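Local coordinates for protein TssK C (Escherichia coli, PDB 5M2Y) that serves as a baseplate component of the type VI secretion system, its C-terminal domain, the part described here, probably helping to bind the membrane complex, at residues L8-H20 against G107-K121. Numbering follows the deposited sequence.
Sequences LKQKGVMWEGALH and GRCTFYTPASLGDVK
With CG of Trp15 set beside its own backbone N (chi1 -62°), and OG1 of Thr113 held between its backbone N and carbonyl carbon (chi1 57°), the indole N-H meets the hydroxyl almost exactly in the ring plane: Trp15 NE1 donates to Thr113 OG1 over 2.9 Å. The far end of the ring is bordered by the end of the loop before strand 121-128 and the strand's first residue: Val120 O lies in plane at the edge, 3.3 Å from Trp15 CZ2, and the Lys121 side chain runs at about a right angle to that of Trp15, its CD 3.6 Å from Trp15 CH2. Gln10 CG sits over the centre of one face. A water joins Gln10 NE2 to Val120 O, and another links Thr113 OG1 to Gly12 O. All this borders a standard antiparallel pairing: in the domain's antiparallel sheet, strand 108-112 pairs with strand 14-18, which a type II' turn from Lys11 to Met14 joins to strand 3-11. Trp15, Cys109 and Phe111 point to one face; Met14, Tyr112, Glu16 and Arg108 to the opposite one. There Met14 SD makes a Met-aromatic contact at the Tyr112 ring edge, 5.3 Å from its centroid, while Glu16 OE1 and Arg108 NH1 form a 3.1 Å salt bridge, the carboxylate and guanidinium planes 65° apart; Arg108 NH2 also hydrogen-bonds to Pro56 O. Beyond the strands, Gly107 O, of the Schellman motif ending helix 97-106, accepts the Leu19 N-H from above the carbonyl plane.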
loop_
_atom_site.group_PDB
_atom_site.type_symbol
_atom_site.label_atom_id
_atom_site.label_comp_id
_atom_site.label_asym_id
_atom_site.label_seq_id
_atom_site.Cartn_x
_atom_site.Cartn_y
_atom_site.Cartn_z
ATOM N N LEU A 8 7.308 -5.945 -1.718
ATOM C CA LEU A 8 6.079 -6.604 -1.294
ATOM C C LEU A 8 6.180 -8.058 -1.713
ATOM O O LEU A 8 6.528 -8.352 -2.863
ATOM C CB LEU A 8 4.806 -5.934 -1.877
ATOM C CG LEU A 8 4.466 -4.519 -1.414
ATOM C CD1 LEU A 8 3.260 -3.991 -2.127
ATOM C CD2 LEU A 8 4.210 -4.463 0.114
ATOM N N LYS A 9 5.951 -8.963 -0.765
ATOM C CA LYS A 9 5.954 -10.391 -1.017
ATOM C C LYS A 9 4.484 -10.823 -1.141
ATOM O O LYS A 9 3.710 -10.612 -0.211
ATOM C CB LYS A 9 6.678 -11.144 0.110
ATOM C CG LYS A 9 8.196 -11.080 0.034
ATOM C CD LYS A 9 8.870 -10.949 1.421
ATOM C CE LYS A 9 10.232 -11.614 1.626
ATOM N NZ LYS A 9 10.812 -12.238 0.403
ATOM N N GLN A 10 4.097 -11.364 -2.307
ATOM C CA GLN A 10 2.746 -11.844 -2.526
ATOM C C GLN A 10 2.630 -13.306 -2.058
ATOM O O GLN A 10 3.479 -14.154 -2.367
ATOM C CB GLN A 10 2.347 -11.715 -3.990
ATOM C CG GLN A 10 0.892 -12.074 -4.264
ATOM C CD GLN A 10 0.573 -12.095 -5.742
ATOM O OE1 GLN A 10 1.447 -12.067 -6.615
ATOM N NE2 GLN A 10 -0.700 -12.133 -6.064
ATOM N N LYS A 11 1.563 -13.576 -1.301
ATOM C CA LYS A 11 1.195 -14.895 -0.805
ATOM C C LYS A 11 -0.301 -15.009 -1.063
ATOM O O LYS A 11 -1.111 -14.673 -0.209
ATOM C CB LYS A 11 1.561 -15.034 0.683
ATOM N N GLY A 12 -0.636 -15.407 -2.289
ATOM C CA GLY A 12 -2.010 -15.516 -2.761
ATOM C C GLY A 12 -2.631 -14.144 -2.905
ATOM O O GLY A 12 -2.166 -13.334 -3.698
ATOM N N VAL A 13 -3.651 -13.877 -2.086
ATOM C CA VAL A 13 -4.374 -12.608 -2.037
ATOM C C VAL A 13 -3.702 -11.558 -1.131
ATOM O O VAL A 13 -4.114 -10.401 -1.152
ATOM C CB VAL A 13 -5.880 -12.777 -1.678
ATOM C CG1 VAL A 13 -6.637 -13.495 -2.790
ATOM C CG2 VAL A 13 -6.071 -13.472 -0.343
ATOM N N MET A 14 -2.695 -11.958 -0.339
ATOM C CA MET A 14 -2.011 -11.040 0.572
ATOM C C MET A 14 -0.656 -10.571 0.077
ATOM O O MET A 14 0.096 -11.345 -0.507
ATOM C CB MET A 14 -1.857 -11.648 1.973
ATOM C CG MET A 14 -3.169 -11.985 2.669
ATOM S SD MET A 14 -4.320 -10.597 2.831
ATOM C CE MET A 14 -3.417 -9.453 3.879
ATOM N N TRP A 15 -0.358 -9.292 0.307
ATOM C CA TRP A 15 0.920 -8.677 -0.037
ATOM C C TRP A 15 1.517 -8.163 1.252
ATOM O O TRP A 15 0.838 -7.457 1.989
ATOM C CB TRP A 15 0.718 -7.521 -1.007
ATOM C CG TRP A 15 0.127 -7.926 -2.329
ATOM C CD1 TRP A 15 -1.191 -8.127 -2.626
ATOM C CD2 TRP A 15 0.835 -8.105 -3.557
ATOM N NE1 TRP A 15 -1.343 -8.471 -3.943
ATOM C CE2 TRP A 15 -0.116 -8.454 -4.546
ATOM C CE3 TRP A 15 2.180 -8.007 -3.920
ATOM C CZ2 TRP A 15 0.236 -8.683 -5.870
ATOM C CZ3 TRP A 15 2.535 -8.258 -5.227
ATOM C CH2 TRP A 15 1.570 -8.591 -6.190
ATOM N N GLU A 16 2.760 -8.534 1.552
ATOM C CA GLU A 16 3.394 -8.094 2.799
ATOM C C GLU A 16 4.700 -7.383 2.536
ATOM O O GLU A 16 5.514 -7.871 1.769
ATOM C CB GLU A 16 3.591 -9.284 3.756
ATOM C CG GLU A 16 4.112 -8.893 5.123
ATOM C CD GLU A 16 4.069 -9.999 6.171
ATOM O OE1 GLU A 16 3.179 -10.871 6.116
ATOM O OE2 GLU A 16 4.902 -9.933 7.096
ATOM N N GLY A 17 4.887 -6.253 3.206
ATOM C CA GLY A 17 6.091 -5.441 3.117
ATOM C C GLY A 17 6.724 -5.231 4.474
ATOM O O GLY A 17 6.013 -5.052 5.458
ATOM N N ALA A 18 8.066 -5.268 4.536
ATOM C CA ALA A 18 8.813 -5.046 5.774
ATOM C C ALA A 18 9.110 -3.558 5.893
ATOM O O ALA A 18 9.539 -2.938 4.917
ATOM C CB ALA A 18 10.112 -5.849 5.771
ATOM N N LEU A 19 8.836 -2.982 7.070
ATOM C CA LEU A 19 9.049 -1.559 7.318
ATOM C C LEU A 19 10.152 -1.343 8.361
ATOM O O LEU A 19 9.964 -0.582 9.300
ATOM C CB LEU A 19 7.729 -0.895 7.762
ATOM C CG LEU A 19 6.542 -0.988 6.809
ATOM C CD1 LEU A 19 5.279 -0.497 7.501
ATOM C CD2 LEU A 19 6.821 -0.228 5.477
ATOM N N HIS A 20 11.315 -1.989 8.188
ATOM C CA HIS A 20 12.373 -1.841 9.185
ATOM C C HIS A 20 13.369 -0.731 8.875
ATOM O O HIS A 20 14.223 -0.448 9.719
ATOM C CB HIS A 20 13.093 -3.160 9.475
ATOM C CG HIS A 20 12.169 -4.286 9.797
ATOM N ND1 HIS A 20 12.059 -5.350 8.968
ATOM C CD2 HIS A 20 11.283 -4.442 10.813
ATOM C CE1 HIS A 20 11.169 -6.167 9.507
ATOM N NE2 HIS A 20 10.668 -5.657 10.618
ATOM N N GLY A 107 6.612 -2.929 12.315
ATOM C CA GLY A 107 7.656 -3.054 11.313
ATOM C C GLY A 107 7.193 -3.790 10.073
ATOM O O GLY A 107 7.991 -4.418 9.380
ATOM N N ARG A 108 5.874 -3.681 9.788
ATOM C CA ARG A 108 5.221 -4.418 8.719
ATOM C C ARG A 108 3.926 -3.798 8.224
ATOM O O ARG A 108 3.223 -3.115 8.967
ATOM C CB ARG A 108 4.887 -5.795 9.297
ATOM C CG ARG A 108 4.490 -6.871 8.320
ATOM C CD ARG A 108 4.415 -8.171 9.081
ATOM N NE ARG A 108 3.305 -8.223 10.014
ATOM C CZ ARG A 108 2.231 -8.998 9.878
ATOM N NH1 ARG A 108 2.118 -9.799 8.828
ATOM N NH2 ARG A 108 1.281 -8.970 10.789
ATOM N N CYS A 109 3.595 -4.097 6.967
ATOM C CA CYS A 109 2.313 -3.709 6.403
ATOM C C CYS A 109 1.810 -4.836 5.510
ATOM O O CYS A 109 2.612 -5.576 4.943
ATOM C CB CYS A 109 2.393 -2.378 5.665
ATOM S SG CYS A 109 3.470 -2.400 4.217
ATOM N N THR A 110 0.491 -4.992 5.420
ATOM C CA THR A 110 -0.114 -6.034 4.596
ATOM C C THR A 110 -1.279 -5.464 3.821
ATOM O O THR A 110 -1.954 -4.560 4.302
ATOM C CB THR A 110 -0.584 -7.246 5.414
ATOM O OG1 THR A 110 -1.673 -6.873 6.234
ATOM C CG2 THR A 110 0.510 -7.872 6.265
ATOM N N PHE A 111 -1.498 -5.989 2.614
ATOM C CA PHE A 111 -2.606 -5.570 1.763
ATOM C C PHE A 111 -3.284 -6.769 1.174
ATOM O O PHE A 111 -2.632 -7.696 0.706
ATOM C CB PHE A 111 -2.139 -4.640 0.629
ATOM C CG PHE A 111 -1.368 -3.441 1.106
ATOM C CD1 PHE A 111 -2.022 -2.274 1.469
ATOM C CD2 PHE A 111 0.016 -3.486 1.205
ATOM C CE1 PHE A 111 -1.298 -1.174 1.929
ATOM C CE2 PHE A 111 0.737 -2.392 1.660
ATOM C CZ PHE A 111 0.080 -1.238 2.013
ATOM N N TYR A 112 -4.602 -6.733 1.202
ATOM C CA TYR A 112 -5.431 -7.763 0.630
ATOM C C TYR A 112 -5.903 -7.258 -0.712
ATOM O O TYR A 112 -6.419 -6.145 -0.810
ATOM C CB TYR A 112 -6.634 -8.058 1.547
ATOM C CG TYR A 112 -7.753 -8.819 0.874
ATOM C CD1 TYR A 112 -7.567 -10.133 0.453
ATOM C CD2 TYR A 112 -8.993 -8.237 0.679
ATOM C CE1 TYR A 112 -8.588 -10.839 -0.165
ATOM C CE2 TYR A 112 -10.028 -8.940 0.070
ATOM C CZ TYR A 112 -9.815 -10.239 -0.354
ATOM O OH TYR A 112 -10.829 -10.970 -0.922
ATOM N N THR A 113 -5.729 -8.088 -1.737
ATOM C CA THR A 113 -6.215 -7.781 -3.074
ATOM C C THR A 113 -7.093 -8.955 -3.485
ATOM O O THR A 113 -6.564 -10.047 -3.666
ATOM C CB THR A 113 -5.069 -7.522 -4.056
ATOM O OG1 THR A 113 -4.199 -8.647 -4.102
ATOM C CG2 THR A 113 -4.280 -6.254 -3.732
ATOM N N PRO A 114 -8.431 -8.773 -3.598
ATOM C CA PRO A 114 -9.295 -9.900 -3.983
ATOM C C PRO A 114 -9.036 -10.353 -5.405
ATOM O O PRO A 114 -8.528 -9.574 -6.206
ATOM C CB PRO A 114 -10.711 -9.327 -3.835
ATOM C CG PRO A 114 -10.543 -7.867 -3.985
ATOM C CD PRO A 114 -9.219 -7.542 -3.395
ATOM N N ALA A 115 -9.406 -11.607 -5.716
ATOM C CA ALA A 115 -9.247 -12.207 -7.039
ATOM C C ALA A 115 -10.013 -11.466 -8.144
ATOM O O ALA A 115 -9.630 -11.555 -9.306
ATOM C CB ALA A 115 -9.653 -13.658 -7.006
ATOM N N SER A 116 -11.048 -10.684 -7.773
ATOM C CA SER A 116 -11.851 -9.878 -8.701
ATOM C C SER A 116 -11.003 -8.800 -9.388
ATOM O O SER A 116 -11.334 -8.379 -10.489
ATOM C CB SER A 116 -13.014 -9.218 -7.970
ATOM O OG SER A 116 -12.562 -8.261 -7.035
ATOM N N LEU A 117 -9.902 -8.376 -8.739
ATOM C CA LEU A 117 -8.978 -7.398 -9.299
ATOM C C LEU A 117 -8.205 -7.982 -10.450
ATOM O O LEU A 117 -7.609 -7.230 -11.179
ATOM C CB LEU A 117 -8.006 -6.842 -8.234
ATOM C CG LEU A 117 -8.551 -5.744 -7.312
ATOM C CD1 LEU A 117 -7.628 -5.481 -6.159
ATOM C CD2 LEU A 117 -8.785 -4.455 -8.061
ATOM N N GLY A 118 -8.268 -9.290 -10.649
ATOM C CA GLY A 118 -7.577 -9.974 -11.724
ATOM C C GLY A 118 -6.135 -10.263 -11.401
ATOM O O GLY A 118 -5.772 -10.393 -10.239
ATOM N N ASP A 119 -5.310 -10.277 -12.454
ATOM C CA ASP A 119 -3.880 -10.523 -12.355
ATOM C C ASP A 119 -3.206 -9.245 -11.831
ATOM O O ASP A 119 -2.486 -8.581 -12.570
ATOM C CB ASP A 119 -3.324 -10.939 -13.731
ATOM C CG ASP A 119 -2.053 -11.755 -13.663
ATOM O OD1 ASP A 119 -1.212 -11.482 -12.780
ATOM O OD2 ASP A 119 -1.882 -12.650 -14.514
ATOM N N VAL A 120 -3.387 -8.949 -10.529
ATOM C CA VAL A 120 -2.884 -7.718 -9.917
ATOM C C VAL A 120 -1.405 -7.812 -9.465
ATOM O O VAL A 120 -0.934 -8.851 -8.997
ATOM C CB VAL A 120 -3.835 -7.236 -8.785
ATOM C CG1 VAL A 120 -3.772 -8.161 -7.581
ATOM C CG2 VAL A 120 -3.570 -5.776 -8.389
ATOM N N LYS A 121 -0.680 -6.708 -9.654
ATOM C CA LYS A 121 0.688 -6.550 -9.181
ATOM C C LYS A 121 0.798 -5.199 -8.492
ATOM O O LYS A 121 0.369 -4.182 -9.026
ATOM C CB LYS A 121 1.751 -6.789 -10.277
ATOM C CG LYS A 121 3.221 -6.497 -9.921
ATOM C CD LYS A 121 3.749 -7.170 -8.667
ATOM C CE LYS A 121 5.039 -6.529 -8.229
ATOM N NZ LYS A 121 5.361 -6.780 -6.804
HETATM O O HOH W 1 -3.047 -11.012 -5.157
HETATM O O HOH W 2 -2.262 -11.181 -8.366
#